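Local coordinates for RNA-induced transcriptional silencing complex protein tas3 (Schizosaccharomyces pombe, PDB 3D1B) that serves as a core adaptor subunit of the RITS complex, linking RNA interference to heterochromatic gene silencing and accurate chromosome segregation, and here supplies its C-terminal alpha motif, at residues A[23-28]-A[116-121]; A[54-59]-A[92-97]; A[68-73]-A[104-109]; A[78-83]-A[111-116]. All blocks are in the same frame, centred on the assembly; numbering follows the deposited sequence.

Interaction 1: A[23-28]-A[116-121]; sequences KSLSFF and LKEASI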
loop_
_atom_site.group_PDB
_atom_site.type_symbol
_atom_site.label_atom_id
_atom_site.label_comp_id
_atom_site.label_asym_id
_atom_site.label_seq_id
_atom_site.Cartn_x
_atom_site.Cartn_y
_atom_site.Cartn_z
ATOM N N LYS A 23 -12.937 1.010 -12.623
ATOM C CA LYS A 23 -12.977 1.351 -14.039
ATOM C C LYS A 23 -14.153 2.249 -14.390
ATOM O O LYS A 23 -14.117 2.955 -15.403
ATOM C CB LYS A 23 -13.045 0.081 -14.888
ATOM C CG LYS A 23 -11.774 -0.740 -14.861
ATOM C CD LYS A 23 -11.891 -1.918 -15.810
ATOM C CE LYS A 23 -10.606 -2.713 -15.872
ATOM N NZ LYS A 23 -10.807 -3.937 -16.701
ATOM N N SER A 24 -15.183 2.228 -13.548
ATOM C CA SER A 24 -16.390 3.024 -13.775
ATOM C C SER A 24 -16.326 4.451 -13.234
ATOM O O SER A 24 -17.234 5.245 -13.473
ATOM C CB SER A 24 -17.601 2.309 -13.176
ATOM O OG SER A 24 -17.759 1.021 -13.758
ATOM N N LEU A 25 -15.271 4.775 -12.491
ATOM C CA LEU A 25 -15.128 6.129 -11.955
ATOM C C LEU A 25 -14.807 7.082 -13.092
ATOM O O LEU A 25 -13.957 6.790 -13.925
ATOM C CB LEU A 25 -13.999 6.181 -10.924
ATOM C CG LEU A 25 -14.301 5.492 -9.597
ATOM C CD1 LEU A 25 -13.027 5.392 -8.768
ATOM C CD2 LEU A 25 -15.376 6.274 -8.854
ATOM N N SER A 26 -15.479 8.227 -13.117
ATOM C CA SER A 26 -15.245 9.210 -14.165
ATOM C C SER A 26 -13.779 9.623 -14.192
ATOM O O SER A 26 -13.192 9.820 -15.260
ATOM C CB SER A 26 -16.129 10.436 -13.942
ATOM O OG SER A 26 -17.500 10.076 -14.001
ATOM N N PHE A 27 -13.190 9.748 -13.007
ATOM C CA PHE A 27 -11.791 10.137 -12.883
ATOM C C PHE A 27 -10.880 9.125 -13.575
ATOM O O PHE A 27 -9.885 9.491 -14.199
ATOM C CB PHE A 27 -11.435 10.265 -11.397
ATOM C CG PHE A 27 -10.022 10.707 -11.133
ATOM C CD1 PHE A 27 -9.525 11.886 -11.684
ATOM C CD2 PHE A 27 -9.194 9.951 -10.305
ATOM C CE1 PHE A 27 -8.221 12.310 -11.414
ATOM C CE2 PHE A 27 -7.889 10.363 -10.026
ATOM C CZ PHE A 27 -7.404 11.546 -10.584
ATOM N N PHE A 28 -11.217 7.846 -13.460
ATOM C CA PHE A 28 -10.427 6.801 -14.091
ATOM C C PHE A 28 -10.611 6.882 -15.606
ATOM O O PHE A 28 -9.645 6.818 -16.366
ATOM C CB PHE A 28 -10.894 5.425 -13.603
ATOM C CG PHE A 28 -10.137 4.275 -14.208
ATOM C CD1 PHE A 28 -8.987 3.777 -13.596
ATOM C CD2 PHE A 28 -10.578 3.683 -15.389
ATOM C CE1 PHE A 28 -8.286 2.698 -14.153
ATOM C CE2 PHE A 28 -9.887 2.607 -15.953
ATOM C CZ PHE A 28 -8.741 2.111 -15.335
ATOM N N LEU A 116 -15.289 10.720 -4.525
ATOM C CA LEU A 116 -15.729 9.893 -3.410
ATOM C C LEU A 116 -17.231 9.637 -3.482
ATOM O O LEU A 116 -17.691 8.521 -3.240
ATOM C CB LEU A 116 -15.386 10.570 -2.075
ATOM C CG LEU A 116 -15.918 9.834 -0.838
ATOM C CD1 LEU A 116 -15.235 8.483 -0.694
ATOM C CD2 LEU A 116 -15.680 10.684 0.405
ATOM N N LYS A 117 -17.990 10.673 -3.819
ATOM C CA LYS A 117 -19.438 10.548 -3.913
ATOM C C LYS A 117 -19.810 9.552 -5.006
ATOM O O LYS A 117 -20.750 8.770 -4.856
ATOM C CB LYS A 117 -20.071 11.908 -4.212
ATOM C CG LYS A 117 -21.591 11.882 -4.223
ATOM C CD LYS A 117 -22.154 11.588 -2.838
ATOM C CE LYS A 117 -23.481 10.848 -2.929
ATOM N NZ LYS A 117 -24.439 11.524 -3.849
ATOM N N GLU A 118 -19.063 9.577 -6.103
ATOM C CA GLU A 118 -19.323 8.670 -7.213
ATOM C C GLU A 118 -19.010 7.240 -6.783
ATOM O O GLU A 118 -19.760 6.309 -7.083
ATOM C CB GLU A 118 -18.459 9.065 -8.409
ATOM C CG GLU A 118 -18.996 8.626 -9.744
ATOM C CD GLU A 118 -18.163 9.166 -10.890
ATOM O OE1 GLU A 118 -17.019 8.706 -11.053
ATOM O OE2 GLU A 118 -18.648 10.058 -11.618
ATOM N N ALA A 119 -17.902 7.067 -6.067
ATOM C CA ALA A 119 -17.504 5.744 -5.601
ATOM C C ALA A 119 -18.549 5.172 -4.651
ATOM O O ALA A 119 -18.865 3.980 -4.702
ATOM C CB ALA A 119 -16.148 5.816 -4.901
ATOM N N SER A 120 -19.081 6.023 -3.781
ATOM C CA SER A 120 -20.085 5.584 -2.820
ATOM C C SER A 120 -21.346 5.125 -3.543
ATOM O O SER A 120 -21.972 4.136 -3.156
ATOM C CB SER A 120 -20.427 6.722 -1.856
ATOM O OG SER A 120 -21.337 6.282 -0.860
ATOM N N ILE A 121 -21.717 5.852 -4.594
ATOM C CA ILE A 121 -22.903 5.516 -5.379
ATOM C C ILE A 121 -22.717 4.184 -6.112
ATOM O O ILE A 121 -23.629 3.356 -6.156
ATOM C CB ILE A 121 -23.219 6.635 -6.401
ATOM C CG1 ILE A 121 -23.696 7.886 -5.657
ATOM C CG2 ILE A 121 -24.280 6.166 -7.395
ATOM C CD1 ILE A 121 -23.895 9.105 -6.543
HETATM O O HOH W 1 -14.698 9.911 -10.480
#
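Glu118 OE1 is gripped from two directions: the backbone N of Ser26 donates to it over 2.6 Å, with a nearly straight N-H...O angle of 169°, and water 1 donates to the same OE1 at 2.7 Å. The second carboxylate oxygen is used as well, since Ser26 OG donates to Glu118 OE2 at 2.6 Å. Both Ser26 donors approach on the syn sides of the two oxygens, each 23° out of the carboxylate plane, which makes a two-pronged grip that fixes the rotation of the carboxylate. Glu118 reaches Ser26 with CG anti to its backbone N (chi1 -156°) and an extended chain beyond. Water 1 also accepts from Phe27 N at 2.9 Å, bringing a second backbone N-H under the influence of OE1. The carboxylate therefore lies at the start of short helix 26-29, whose first N-H groups, Ser26 N directly and Phe27 N through water 1, would be expected to favour its negative charge. Replacing Glu118 by an alanine would probably leave the N and OG of Ser26 without their acceptors and let the beginning of the short helix shift. Beside this polar grip, Leu25 runs past Glu118 in the opposite direction; its CD2 comes within 3.7 Å of Glu118 OE1 and 4.1 Å of Ala119 CB. Ala119 packs on Phe90 and Val94 of helix 89-105, Phe27 on Ile98 of the same helix, and Phe28 on helix 32-46, so the contact ties the turn after helix 14-23 and the short helix 26-29 to helix 109-122.

Interaction 2: A[54-59]-A[92-97]; sequences QVLQLV and KAVGSS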
loop_
_atom_site.group_PDB
_atom_site.type_symbol
_atom_site.label_atom_id
_atom_site.label_comp_id
_atom_site.label_asym_id
_atom_site.label_seq_id
_atom_site.Cartn_x
_atom_site.Cartn_y
_atom_site.Cartn_z
ATOM N N GLN A 54 -3.895 -1.011 -2.388
ATOM C CA GLN A 54 -2.617 -0.720 -3.013
ATOM C C GLN A 54 -2.808 -0.487 -4.508
ATOM O O GLN A 54 -2.156 0.373 -5.091
ATOM C CB GLN A 54 -1.636 -1.865 -2.754
ATOM C CG GLN A 54 -1.243 -1.968 -1.282
ATOM C CD GLN A 54 -0.400 -3.183 -0.972
ATOM O OE1 GLN A 54 -0.859 -4.322 -1.084
ATOM N NE2 GLN A 54 0.844 -2.948 -0.570
ATOM N N VAL A 55 -3.709 -1.252 -5.124
ATOM C CA VAL A 55 -3.983 -1.069 -6.549
ATOM C C VAL A 55 -4.490 0.358 -6.762
ATOM O O VAL A 55 -4.037 1.064 -7.665
ATOM C CB VAL A 55 -5.057 -2.064 -7.057
ATOM C CG1 VAL A 55 -5.500 -1.673 -8.465
ATOM C CG2 VAL A 55 -4.500 -3.473 -7.055
ATOM N N LEU A 56 -5.423 0.785 -5.916
ATOM C CA LEU A 56 -5.984 2.131 -6.022
ATOM C C LEU A 56 -4.920 3.204 -5.882
ATOM O O LEU A 56 -4.894 4.175 -6.641
ATOM C CB LEU A 56 -7.052 2.356 -4.950
ATOM C CG LEU A 56 -8.381 1.631 -5.139
ATOM C CD1 LEU A 56 -9.298 1.957 -3.967
ATOM C CD2 LEU A 56 -9.018 2.064 -6.460
ATOM N N GLN A 57 -4.030 3.034 -4.912
ATOM C CA GLN A 57 -2.994 4.032 -4.707
ATOM C C GLN A 57 -2.046 4.106 -5.902
ATOM O O GLN A 57 -1.695 5.193 -6.357
ATOM C CB GLN A 57 -2.211 3.725 -3.423
ATOM C CG GLN A 57 -1.434 4.919 -2.888
ATOM C CD GLN A 57 -0.857 4.667 -1.502
ATOM O OE1 GLN A 57 -1.419 3.908 -0.717
ATOM N NE2 GLN A 57 0.256 5.317 -1.194
ATOM N N LEU A 58 -1.641 2.950 -6.421
ATOM C CA LEU A 58 -0.731 2.913 -7.555
ATOM C C LEU A 58 -1.365 3.486 -8.811
ATOM O O LEU A 58 -0.759 4.305 -9.508
ATOM C CB LEU A 58 -0.266 1.475 -7.808
ATOM C CG LEU A 58 0.653 0.949 -6.704
ATOM C CD1 LEU A 58 0.959 -0.523 -6.930
ATOM C CD2 LEU A 58 1.940 1.768 -6.696
ATOM N N VAL A 59 -2.591 3.059 -9.089
ATOM C CA VAL A 59 -3.300 3.523 -10.270
ATOM C C VAL A 59 -3.545 5.026 -10.247
ATOM O O VAL A 59 -3.291 5.721 -11.235
ATOM C CB VAL A 59 -4.639 2.781 -10.424
ATOM C CG1 VAL A 59 -5.486 3.444 -11.499
ATOM C CG2 VAL A 59 -4.374 1.325 -10.793
ATOM N N LYS A 92 -14.304 4.192 0.844
ATOM C CA LYS A 92 -13.293 4.642 1.800
ATOM C C LYS A 92 -11.886 4.482 1.231
ATOM O O LYS A 92 -11.031 5.353 1.406
ATOM C CB LYS A 92 -13.406 3.861 3.116
ATOM C CG LYS A 92 -12.400 4.324 4.166
ATOM C CD LYS A 92 -12.534 3.569 5.486
ATOM C CE LYS A 92 -13.857 3.859 6.176
ATOM N NZ LYS A 92 -13.914 3.195 7.521
ATOM N N ALA A 93 -11.640 3.363 0.557
ATOM C CA ALA A 93 -10.327 3.117 -0.029
ATOM C C ALA A 93 -10.050 4.106 -1.158
ATOM O O ALA A 93 -8.917 4.558 -1.336
ATOM C CB ALA A 93 -10.238 1.683 -0.543
ATOM N N VAL A 94 -11.079 4.416 -1.939
ATOM C CA VAL A 94 -10.935 5.383 -3.026
ATOM C C VAL A 94 -10.640 6.749 -2.415
ATOM O O VAL A 94 -9.736 7.455 -2.857
ATOM C CB VAL A 94 -12.225 5.479 -3.864
ATOM C CG1 VAL A 94 -12.151 6.676 -4.813
ATOM C CG2 VAL A 94 -12.420 4.192 -4.645
ATOM N N GLY A 95 -11.406 7.111 -1.390
ATOM C CA GLY A 95 -11.206 8.390 -0.728
ATOM C C GLY A 95 -9.800 8.567 -0.172
ATOM O O GLY A 95 -9.171 9.614 -0.361
ATOM N N SER A 96 -9.296 7.552 0.524
ATOM C CA SER A 96 -7.953 7.642 1.096
ATOM C C SER A 96 -6.886 7.769 0.004
ATOM O O SER A 96 -5.945 8.551 0.132
ATOM C CB SER A 96 -7.658 6.412 1.961
ATOM O OG SER A 96 -6.341 6.471 2.489
ATOM N N SER A 97 -7.041 7.014 -1.082
ATOM C CA SER A 97 -6.066 7.064 -2.166
ATOM C C SER A 97 -6.102 8.404 -2.902
ATOM O O SER A 97 -5.058 8.922 -3.302
ATOM C CB SER A 97 -6.309 5.909 -3.146
ATOM O OG SER A 97 -7.647 5.911 -3.607
HETATM O O HOH W 2 -2.790 7.852 -5.127
HETATM O O HOH W 3 -4.487 5.118 0.213
#
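The 54-59 and 92-97 segments of helices 52-60 and 89-105 cross at a signed angle of -36°, their axes approaching to 9.1 Å, and the backbones are closest where the CA atoms of Gln57 and Ser97 lie 5.0 Å apart. Leu56 carries most of the packing between them. Its CD1 rests against Ala93 CB at 3.6 Å and against Val94 CG2 at 3.9 Å, while its CB meets Ser97 OG at 3.8 Å. Ser97 puts OG between its own backbone N and carbonyl carbon (chi1 54°), which turns the hydroxyl back onto its own helix, 2.9 Å from Ala93 O and 2.7 Å from Val94 O. The one proton thus has two possible acceptors within its own helix, while both OG and CB of Ser97 lie against Leu56 CB; Ser97 CB also comes near Gln57 N. At this closest pair water 2 bridges the two backbones, donating to Gln57 O and Ser97 O at 3.1 Å each. The amide of Gln57 turns to the other copy of the protein, where its NE2 bonds Thr103 O of the second subunit. Small residues four apart, Ala93 and Ser97, both direct their CB toward helix 52-60, and Leu56 packs over them in an ordinary helix-helix contact within the buried core of the all-alpha motif.

Interaction 3: A[68-73]-A[104-109]; sequences IQENQP and GKNLSL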
loop_
_atom_site.group_PDB
_atom_site.type_symbol
_atom_site.label_atom_id
_atom_site.label_comp_id
_atom_site.label_asym_id
_atom_site.label_seq_id
_atom_site.Cartn_x
_atom_site.Cartn_y
_atom_site.Cartn_z
ATOM N N ILE A 68 -6.552 21.696 -9.806
ATOM C CA ILE A 68 -5.554 21.947 -8.780
ATOM C C ILE A 68 -5.870 23.162 -7.921
ATOM O O ILE A 68 -6.400 24.157 -8.412
ATOM C CB ILE A 68 -4.168 22.184 -9.439
ATOM C CG1 ILE A 68 -3.697 20.907 -10.132
ATOM C CG2 ILE A 68 -3.153 22.658 -8.404
ATOM C CD1 ILE A 68 -3.512 19.757 -9.192
ATOM N N GLN A 69 -5.556 23.066 -6.633
ATOM C CA GLN A 69 -5.725 24.192 -5.719
ATOM C C GLN A 69 -4.637 24.069 -4.666
ATOM O O GLN A 69 -4.583 23.090 -3.922
ATOM C CB GLN A 69 -7.101 24.192 -5.056
ATOM C CG GLN A 69 -7.346 25.378 -4.105
ATOM C CD GLN A 69 -7.314 26.742 -4.795
ATOM O OE1 GLN A 69 -7.848 26.910 -5.891
ATOM N NE2 GLN A 69 -6.705 27.731 -4.136
ATOM N N GLU A 70 -3.747 25.054 -4.619
ATOM C CA GLU A 70 -2.662 25.026 -3.650
ATOM C C GLU A 70 -3.098 25.601 -2.309
ATOM O O GLU A 70 -4.071 26.352 -2.229
ATOM C CB GLU A 70 -1.459 25.809 -4.178
ATOM C CG GLU A 70 -0.724 25.124 -5.318
ATOM C CD GLU A 70 0.438 25.953 -5.836
ATOM O OE1 GLU A 70 1.294 26.356 -5.023
ATOM O OE2 GLU A 70 0.494 26.196 -7.060
ATOM N N ASN A 71 -2.368 25.227 -1.260
ATOM C CA ASN A 71 -2.631 25.704 0.095
ATOM C C ASN A 71 -4.108 25.713 0.453
ATOM O O ASN A 71 -4.688 26.760 0.753
ATOM C CB ASN A 71 -2.040 27.102 0.264
ATOM C CG ASN A 71 -0.545 27.119 0.050
ATOM O OD1 ASN A 71 0.201 26.450 0.766
ATOM N ND2 ASN A 71 -0.097 27.872 -0.946
ATOM N N GLN A 72 -4.715 24.534 0.427
ATOM C CA GLN A 72 -6.130 24.393 0.741
ATOM C C GLN A 72 -6.368 24.488 2.252
ATOM O O GLN A 72 -5.535 24.055 3.052
ATOM C CB GLN A 72 -6.636 23.061 0.170
ATOM C CG GLN A 72 -6.274 22.896 -1.309
ATOM C CD GLN A 72 -6.884 21.661 -1.953
ATOM O OE1 GLN A 72 -8.106 21.511 -1.994
ATOM N NE2 GLN A 72 -6.032 20.777 -2.467
ATOM N N PRO A 73 -7.515 25.056 2.660
ATOM C CA PRO A 73 -7.890 25.234 4.071
ATOM C C PRO A 73 -7.961 23.973 4.929
ATOM O O PRO A 73 -8.466 22.940 4.496
ATOM C CB PRO A 73 -9.229 25.963 3.983
ATOM C CG PRO A 73 -9.796 25.481 2.687
ATOM C CD PRO A 73 -8.600 25.505 1.768
ATOM N N GLY A 104 -0.488 15.626 -1.619
ATOM C CA GLY A 104 0.782 15.578 -2.324
ATOM C C GLY A 104 0.856 16.231 -3.685
ATOM O O GLY A 104 1.951 16.575 -4.152
ATOM N N LYS A 105 -0.289 16.404 -4.336
ATOM C CA LYS A 105 -0.291 17.001 -5.663
ATOM C C LYS A 105 -1.285 18.138 -5.806
ATOM O O LYS A 105 -1.569 18.586 -6.917
ATOM C CB LYS A 105 -0.559 15.919 -6.705
ATOM C CG LYS A 105 0.493 14.824 -6.669
ATOM C CD LYS A 105 0.175 13.708 -7.628
ATOM C CE LYS A 105 1.363 12.772 -7.767
ATOM N NZ LYS A 105 1.079 11.654 -8.706
ATOM N N ASN A 106 -1.812 18.601 -4.678
ATOM C CA ASN A 106 -2.755 19.710 -4.677
ATOM C C ASN A 106 -4.043 19.452 -5.447
ATOM O O ASN A 106 -4.646 20.389 -5.967
ATOM C CB ASN A 106 -2.071 20.962 -5.234
ATOM C CG ASN A 106 -0.935 21.442 -4.352
ATOM O OD1 ASN A 106 0.150 21.775 -4.839
ATOM N ND2 ASN A 106 -1.180 21.494 -3.052
ATOM N N LEU A 107 -4.468 18.193 -5.534
ATOM C CA LEU A 107 -5.711 17.897 -6.229
ATOM C C LEU A 107 -6.810 18.601 -5.433
ATOM O O LEU A 107 -6.847 18.522 -4.207
ATOM C CB LEU A 107 -5.943 16.375 -6.291
ATOM C CG LEU A 107 -7.196 15.871 -7.021
ATOM C CD1 LEU A 107 -6.932 14.504 -7.637
ATOM C CD2 LEU A 107 -8.360 15.794 -6.045
ATOM N N SER A 108 -7.689 19.310 -6.132
ATOM C CA SER A 108 -8.768 20.057 -5.488
ATOM C C SER A 108 -9.666 19.211 -4.587
ATOM O O SER A 108 -10.207 18.194 -5.019
ATOM C CB SER A 108 -9.621 20.741 -6.556
ATOM O OG SER A 108 -10.756 21.336 -5.966
ATOM N N LEU A 109 -9.844 19.647 -3.342
ATOM C CA LEU A 109 -10.678 18.904 -2.395
ATOM C C LEU A 109 -12.117 18.738 -2.898
ATOM O O LEU A 109 -12.723 17.682 -2.718
ATOM C CB LEU A 109 -10.680 19.594 -1.027
ATOM C CG LEU A 109 -11.231 18.762 0.136
ATOM C CD1 LEU A 109 -10.304 17.576 0.394
ATOM C CD2 LEU A 109 -11.349 19.621 1.391
HETATM O O HOH W 4 -0.009 23.547 -1.578
HETATM O O HOH W 5 -3.186 20.700 -1.416
#
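Gln72 reaches across to Leu107 and Leu109 with both ends of its amide. CG stands beside the backbone N (chi1 -51°) and the chain extends beyond it. OE1 accepts from Leu109 N at 2.9 Å, the donor lying in the carbonyl plane on a lone pair. NE2 gives a hydrogen to Leu107 O at 3.0 Å, approaching from above that carbonyl plane by 55°, and a second to water 5, which Asn106 ND2 also bonds. The two backbone bonds hold the amide against flipping, and an alanine at Gln72 would probably leave Leu109 N and Leu107 O without these partners. Ile68 folds CD1 (chi2 -62°) to within 3.2 Å of Lys105 O, while its CG2 lies 3.8 Å from Asn106 CB. Glu70 CG packs against Asn106 OD1 at 3.5 Å, with carboxylate and amide planes nearly parallel. Between the backbones, Gln69 N bonds Asn106 O at 2.9 Å, and Ile68 and Leu107 form a single beta bridge. Asn106 leaves helix 89-105 with positive phi, and Ser108 is the N-cap of helix 109-122; the contact is thus an isolated bridge pinning one interhelical loop to the turn between two helices.

Interaction 4: A[78-83]-A[111-116]; sequences LMFLSN and FASQIL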
loop_
_atom_site.group_PDB
_atom_site.type_symbol
_atom_site.label_atom_id
_atom_site.label_comp_id
_atom_site.label_asym_id
_atom_site.label_seq_id
_atom_site.Cartn_x
_atom_site.Cartn_y
_atom_site.Cartn_z
ATOM N N LEU A 78 -10.284 18.616 7.293
ATOM C CA LEU A 78 -10.653 17.824 8.463
ATOM C C LEU A 78 -12.078 17.298 8.312
ATOM O O LEU A 78 -12.372 16.169 8.692
ATOM C CB LEU A 78 -10.527 18.657 9.742
ATOM C CG LEU A 78 -9.094 19.079 10.079
ATOM C CD1 LEU A 78 -9.091 19.905 11.360
ATOM C CD2 LEU A 78 -8.220 17.854 10.238
ATOM N N MET A 79 -12.962 18.109 7.745
ATOM C CA MET A 79 -14.338 17.673 7.549
ATOM C C MET A 79 -14.346 16.553 6.508
ATOM O O MET A 79 -15.138 15.616 6.601
ATOM C CB MET A 79 -15.206 18.840 7.077
ATOM C CG MET A 79 -16.704 18.611 7.244
ATOM S SD MET A 79 -17.164 18.321 8.971
ATOM C CE MET A 79 -16.715 19.835 9.674
ATOM N N PHE A 80 -13.460 16.653 5.517
ATOM C CA PHE A 80 -13.370 15.627 4.474
ATOM C C PHE A 80 -12.979 14.297 5.109
ATOM O O PHE A 80 -13.541 13.253 4.780
ATOM C CB PHE A 80 -12.318 16.007 3.425
ATOM C CG PHE A 80 -12.110 14.956 2.359
ATOM C CD1 PHE A 80 -12.903 14.938 1.210
ATOM C CD2 PHE A 80 -11.132 13.974 2.514
ATOM C CE1 PHE A 80 -12.726 13.955 0.231
ATOM C CE2 PHE A 80 -10.948 12.981 1.534
ATOM C CZ PHE A 80 -11.747 12.977 0.396
ATOM N N LEU A 81 -12.010 14.340 6.023
ATOM C CA LEU A 81 -11.547 13.124 6.684
ATOM C C LEU A 81 -12.597 12.559 7.637
ATOM O O LEU A 81 -12.732 11.342 7.759
ATOM C CB LEU A 81 -10.235 13.389 7.435
ATOM C CG LEU A 81 -9.016 13.654 6.537
ATOM C CD1 LEU A 81 -7.819 14.057 7.391
ATOM C CD2 LEU A 81 -8.693 12.405 5.713
ATOM N N SER A 82 -13.338 13.431 8.314
ATOM C CA SER A 82 -14.372 12.951 9.227
ATOM C C SER A 82 -15.436 12.224 8.423
ATOM O O SER A 82 -15.981 11.213 8.862
ATOM C CB SER A 82 -15.013 14.109 10.004
ATOM O OG SER A 82 -14.293 14.381 11.197
ATOM N N ASN A 83 -15.718 12.735 7.229
ATOM C CA ASN A 83 -16.716 12.129 6.366
ATOM C C ASN A 83 -16.192 10.825 5.781
ATOM O O ASN A 83 -16.945 9.866 5.613
ATOM C CB ASN A 83 -17.096 13.095 5.238
ATOM C CG ASN A 83 -18.113 12.504 4.287
ATOM O OD1 ASN A 83 -17.781 12.116 3.166
ATOM N ND2 ASN A 83 -19.360 12.418 4.737
ATOM N N PHE A 111 -13.082 18.410 -5.884
ATOM C CA PHE A 111 -13.030 17.367 -6.908
ATOM C C PHE A 111 -12.919 16.004 -6.221
ATOM O O PHE A 111 -13.572 15.031 -6.623
ATOM C CB PHE A 111 -11.819 17.607 -7.816
ATOM C CG PHE A 111 -11.759 16.701 -9.015
ATOM C CD1 PHE A 111 -12.671 16.841 -10.058
ATOM C CD2 PHE A 111 -10.769 15.730 -9.119
ATOM C CE1 PHE A 111 -12.590 16.024 -11.194
ATOM C CE2 PHE A 111 -10.679 14.910 -10.247
ATOM C CZ PHE A 111 -11.592 15.060 -11.284
ATOM N N ALA A 112 -12.095 15.935 -5.179
ATOM C CA ALA A 112 -11.926 14.689 -4.441
ATOM C C ALA A 112 -13.275 14.248 -3.878
ATOM O O ALA A 112 -13.605 13.070 -3.898
ATOM C CB ALA A 112 -10.921 14.877 -3.308
ATOM N N SER A 113 -14.054 15.201 -3.374
ATOM C CA SER A 113 -15.360 14.881 -2.819
ATOM C C SER A 113 -16.291 14.326 -3.897
ATOM O O SER A 113 -17.092 13.430 -3.630
ATOM C CB SER A 113 -15.980 16.116 -2.163
ATOM O OG SER A 113 -15.277 16.446 -0.969
ATOM N N GLN A 114 -16.182 14.847 -5.115
ATOM C CA GLN A 114 -17.013 14.353 -6.208
ATOM C C GLN A 114 -16.653 12.900 -6.520
ATOM O O GLN A 114 -17.533 12.057 -6.699
ATOM C CB GLN A 114 -16.823 15.209 -7.462
ATOM C CG GLN A 114 -17.318 16.635 -7.320
ATOM C CD GLN A 114 -17.014 17.470 -8.549
ATOM O OE1 GLN A 114 -17.488 17.174 -9.647
ATOM N NE2 GLN A 114 -16.216 18.516 -8.372
ATOM N N ILE A 115 -15.358 12.606 -6.584
ATOM C CA ILE A 115 -14.906 11.247 -6.869
ATOM C C ILE A 115 -15.410 10.298 -5.779
ATOM O O ILE A 115 -15.907 9.205 -6.066
ATOM C CB ILE A 115 -13.363 11.176 -6.926
ATOM C CG1 ILE A 115 -12.837 12.080 -8.046
ATOM C CG2 ILE A 115 -12.916 9.742 -7.166
ATOM C CD1 ILE A 115 -11.327 12.161 -8.109
ATOM N N LEU A 116 -15.289 10.720 -4.525
ATOM C CA LEU A 116 -15.729 9.893 -3.410
ATOM C C LEU A 116 -17.231 9.637 -3.482
ATOM O O LEU A 116 -17.691 8.521 -3.240
ATOM C CB LEU A 116 -15.386 10.570 -2.075
ATOM C CG LEU A 116 -15.918 9.834 -0.838
ATOM C CD1 LEU A 116 -15.235 8.483 -0.694
ATOM C CD2 LEU A 116 -15.680 10.684 0.405
#
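Phe80 is the first residue of 78-83 to touch the opposite helix, lodging its ring beside Ser113 and Ala112. Its CB points toward segment 111-116, and CG is anti to the backbone N (chi1 177°). At the edge of the ring and in its plane lies Ser113 OG, 3.6 Å from Phe80 CD1; this hydroxyl also makes a weak hydrogen bond back to Leu109 O. Ala112 CB approaches the ring obliquely, 4.1 Å from Phe80 CE1, and Leu116 CD2 does so too, at 4.4 Å from the same carbon. One turn on, Asn83, with CG likewise anti to its backbone N, brings OD1 to 3.8 Å from Leu116 CD2, the two side chains sliding past each other in opposite directions. These contacts are modest because the axes stay 11.7 Å apart, although the helices run almost parallel, 11° between their directions. The Phe80 side chain reaches across from helix 74-84 to meet Ala112, Ser113 and Leu116. Helix 89-105 lines the same interface: the Phe80 ring meets that of Tyr99 with planes at about 20°, and Ala112 packs on Ile98 and Val102. Helices 74-84 and 109-122 are thus joined both directly and through helix 89-105.

How the interactions relate
From the N terminus, interaction 1 spans the widest loop, joining 23-28 to 116-121 and so enclosing the other three. Inside it, interaction 2 closes from 54-59 to 92-97, interaction 3 from 68-73 to 104-109 and interaction 4 from 78-83 to 111-116; these three cross one another, since their segments alternate along the chain. Interactions 1 and 4 share Leu116 and meet again where Phe27 packs on Phe111 and Ile115. Val94 in interaction 2 touches Ala119 and Ile115, while Leu109 in interaction 3 packs on Phe80. Helices 89-105 and 109-122 therefore act as the common partners, while interactions 2 and 3 also touch the second subunit.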